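Long-range contact in zinc-finger (Saccharomonospora viridis, PDB 3RMQ), which is of unknown function but binds a zinc ion and belongs to a zinc-finger family: residues 8-13 and 40-45. The protein carries 1 engineered substitution. Numbering follows the deposited sequence. Where two conformers were deposited one is given.
Sequences LWQQAD and VTPQTE
Val40 sits over the end of strand 7-12 and touches Ala12 and Asp13. From its CB, which is 3.8 Å from Ala12 CB, the side chain forks. CG2 meets the methyl CB of Ala12 at 3.6 Å. CG1 goes to the other neighbour and lies 3.6 Å from Asp13 CB. CG1 is anti to the carbonyl carbon (chi1 -70°), which puts the two branches on successive residues. Beyond Val40 the chain passes over Ala12, and Pro42 reaches Gln10. The amide NE2 of Gln10 lies 3.9 Å from Pro42 CB, a van der Waals contact. The Gln10 chain bends at chi2 (62°), and its NE2 donates to its own neighbour, Gln11 O, at 2.8 Å. NE2 also bonds to Asp48 O, so two backbone carbonyls grip this one nitrogen of a buried residue. A water joins the backbones: it accepts from Asp13 N at 2.8 Å and donates to Thr41 O at 2.7 Å. Phe32 of strand 32-33 packs against Gln10, Ala12, Val40 and Pro42. The contact thus joins the two small antiparallel hairpins of the zinc-finger region. Val40 lies beside His17, which binds the zinc ion together with three cysteines, Cys36, Cys59 and Cys62.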
ATOM      1  N   LEU A   8      -5.190   7.274   5.664  1.00 11.71           N
ATOM      2  CA  LEU A   8      -4.300   8.382   5.241  1.00 13.00           C
ATOM      3  C   LEU A   8      -2.995   7.780   4.737  1.00 15.90           C
ATOM      4  O   LEU A   8      -2.664   6.625   5.067  1.00 15.05           O
ATOM      5  CB  LEU A   8      -3.995   9.331   6.403  1.00 14.50           C
ATOM      6  CG  LEU A   8      -5.175  10.214   6.904  1.00 15.81           C
ATOM      7  CD1 LEU A   8      -4.751  10.961   8.102  1.00 19.35           C
ATOM      8  CD2 LEU A   8      -5.634  11.214   5.757  1.00 16.15           C
ATOM      9  N   TRP A   9      -2.246   8.572   3.977  1.00 13.30           N
ATOM     10  CA  TRP A   9      -0.956   8.153   3.458  1.00 14.30           C
ATOM     11  C   TRP A   9       0.157   8.544   4.418  1.00 15.51           C
ATOM     12  O   TRP A   9       0.050   9.589   5.101  1.00 12.50           O
ATOM     13  CB  TRP A   9      -0.714   8.816   2.062  1.00 13.78           C
ATOM     14  CG  TRP A   9      -1.685   8.314   1.036  1.00 16.72           C
ATOM     15  CD1 TRP A   9      -2.969   8.779   0.793  1.00 17.62           C
ATOM     16  CD2 TRP A   9      -1.470   7.219   0.121  1.00 16.89           C
ATOM     17  NE1 TRP A   9      -3.546   8.016  -0.225  1.00 15.74           N
ATOM     18  CE2 TRP A   9      -2.643   7.086  -0.664  1.00 16.85           C
ATOM     19  CE3 TRP A   9      -0.383   6.346  -0.119  1.00 15.70           C
ATOM     20  CZ2 TRP A   9      -2.782   6.082  -1.671  1.00 18.82           C
ATOM     21  CZ3 TRP A   9      -0.518   5.344  -1.151  1.00 17.06           C
ATOM     22  CH2 TRP A   9      -1.705   5.239  -1.892  1.00 19.48           C
ATOM     23  N   GLN A  10       1.230   7.744   4.440  1.00 12.15           N
ATOM     24  CA  GLN A  10       2.430   8.105   5.189  1.00 12.00           C
ATOM     25  C   GLN A  10       3.649   7.434   4.568  1.00 16.05           C
ATOM     26  O   GLN A  10       3.648   6.208   4.383  1.00 15.26           O
ATOM     27  CB  GLN A  10       2.288   7.669   6.668  1.00 13.56           C
ATOM     28  CG  GLN A  10       3.584   7.822   7.502  1.00 18.54           C
ATOM     29  CD  GLN A  10       4.039   9.274   7.588  1.00 19.90           C
ATOM     30  OE1 GLN A  10       3.250  10.141   7.967  1.00 16.76           O
ATOM     31  NE2 GLN A  10       5.301   9.553   7.206  1.00 16.34           N
ATOM     32  N   GLN A  11       4.664   8.224   4.242  1.00 13.77           N
ATOM     33  CA  GLN A  11       5.895   7.653   3.645  1.00 14.27           C
ATOM     34  C   GLN A  11       6.710   7.010   4.765  1.00 16.57           C
ATOM     35  O   GLN A  11       6.877   7.598   5.870  1.00 14.02           O
ATOM     36  CB  GLN A  11       6.740   8.732   2.984  1.00 14.47           C
ATOM     37  CG  GLN A  11       8.023   8.138   2.306  1.00 13.89           C
ATOM     38  CD  GLN A  11       8.753   9.168   1.515  1.00 14.23           C
ATOM     39  OE1 GLN A  11       8.362   9.487   0.379  1.00 14.33           O
ATOM     40  NE2 GLN A  11       9.796   9.753   2.111  1.00 15.08           N
ATOM     41  N   ALA A  12       7.223   5.803   4.511  1.00 15.38           N
ATOM     42  CA  ALA A  12       8.103   5.149   5.479  1.00 14.34           C
ATOM     43  C   ALA A  12       8.754   3.951   4.830  1.00 18.74           C
ATOM     44  O   ALA A  12       8.144   3.266   4.009  1.00 16.35           O
ATOM     45  CB  ALA A  12       7.291   4.694   6.724  1.00 14.34           C
ATOM     46  N   ASP A  13      10.020   3.752   5.166  1.00 15.92           N
ATOM     47  CA  ASP A  13      10.762   2.604   4.681  1.00 19.31           C
ATOM     48  C   ASP A  13      10.723   2.494   3.178  1.00 18.03           C
ATOM     49  O   ASP A  13      10.596   1.390   2.622  1.00 17.53           O
ATOM     50  CB  ASP A  13      10.232   1.309   5.281  1.00 28.38           C
ATOM     51  CG  ASP A  13      11.278   0.185   5.192  1.00 42.72           C
ATOM     52  OD1 ASP A  13      12.492   0.501   5.038  1.00 39.22           O
ATOM     53  OD2 ASP A  13      10.896  -0.999   5.260  1.00 48.70           O
ATOM     54  N   VAL A  40       6.472  -0.364   9.844  1.00 21.65           N
ATOM     55  CA  VAL A  40       7.497   0.567   9.355  1.00 18.69           C
ATOM     56  C   VAL A  40       7.574   1.771  10.306  1.00 19.50           C
ATOM     57  O   VAL A  40       6.618   2.028  11.038  1.00 23.17           O
ATOM     58  CB  VAL A  40       7.155   1.074   7.926  1.00 19.02           C
ATOM     59  CG1 VAL A  40       7.313  -0.097   6.864  1.00 22.86           C
ATOM     60  CG2 VAL A  40       5.752   1.645   7.918  1.00 16.79           C
ATOM     61  N   THR A  41       8.672   2.525  10.259  1.00 19.49           N
ATOM     62  CA  THR A  41       8.867   3.659  11.180  1.00 20.52           C
ATOM     63  C   THR A  41       9.312   4.866  10.375  1.00 20.87           C
ATOM     64  O   THR A  41      10.348   4.800   9.724  1.00 23.02           O
ATOM     65  CB  THR A  41       9.958   3.349  12.243  1.00 33.64           C
ATOM     66  OG1 THR A  41       9.582   2.194  12.993  1.00 33.36           O
ATOM     67  CG2 THR A  41      10.153   4.516  13.185  1.00 33.67           C
ATOM     68  N   PRO A  42       8.533   5.968  10.412  1.00 21.27           N
ATOM     69  CA  PRO A  42       8.920   7.188   9.695  1.00 21.29           C
ATOM     70  C   PRO A  42      10.210   7.759  10.264  1.00 20.17           C
ATOM     71  O   PRO A  42      10.389   7.755  11.513  1.00 21.71           O
ATOM     72  CB  PRO A  42       7.751   8.152   9.956  1.00 25.07           C
ATOM     73  CG  PRO A  42       6.629   7.312  10.394  1.00 23.75           C
ATOM     74  CD  PRO A  42       7.217   6.107  11.073  1.00 22.09           C
ATOM     75  N   GLN A  43      11.118   8.185   9.376  0.52 16.25           N
ATOM     76  CA  GLN A  43      12.435   8.733   9.771  0.52 18.18           C
ATOM     77  C   GLN A  43      12.674  10.075   9.098  0.52 17.47           C
ATOM     78  O   GLN A  43      12.459  10.218   7.895  0.52 14.74           O
ATOM     79  CB  GLN A  43      13.583   7.801   9.359  0.52 21.67           C
ATOM     80  CG  GLN A  43      13.751   6.536  10.182  0.52 31.15           C
ATOM     81  CD  GLN A  43      14.985   5.753   9.758  0.52 48.95           C
ATOM     82  OE1 GLN A  43      15.846   6.262   9.035  0.52 51.41           O
ATOM     83  NE2 GLN A  43      15.074   4.519  10.199  0.52 59.21           N
ATOM     84  N   THR A  44      13.185  11.039   9.853  1.00 16.57           N
ATOM     85  CA  THR A  44      13.394  12.349   9.279  1.00 18.65           C
ATOM     86  C   THR A  44      14.443  12.316   8.173  1.00 18.24           C
ATOM     87  O   THR A  44      14.320  13.034   7.193  1.00 17.03           O
ATOM     88  CB  THR A  44      13.795  13.335  10.369  1.00 23.80           C
ATOM     89  OG1 THR A  44      12.741  13.374  11.331  1.00 23.45           O
ATOM     90  CG2 THR A  44      13.988  14.714   9.767  1.00 24.70           C
ATOM     91  N   GLU A  45      15.473  11.481   8.325  1.00 15.62           N
ATOM     92  CA  GLU A  45      16.545  11.409   7.324  1.00 15.83           C
ATOM     93  C   GLU A  45      16.046  10.935   5.969  1.00 16.26           C
ATOM     94  O   GLU A  45      16.672  11.193   4.958  1.00 16.17           O
ATOM     95  CB  GLU A  45      17.636  10.414   7.791  1.00 23.16           C
ATOM     96  CG  GLU A  45      18.362  10.879   9.057  1.00 33.67           C
ATOM     97  CD  GLU A  45      17.724  10.384  10.397  1.00 39.74           C
ATOM     98  OE1 GLU A  45      16.498  10.042  10.453  1.00 25.53           O
ATOM     99  OE2 GLU A  45      18.475  10.389  11.419  1.00 37.57           O
TER
HETATM  100  O   HOH W   1      11.317   5.149   7.216  1.00 17.25           O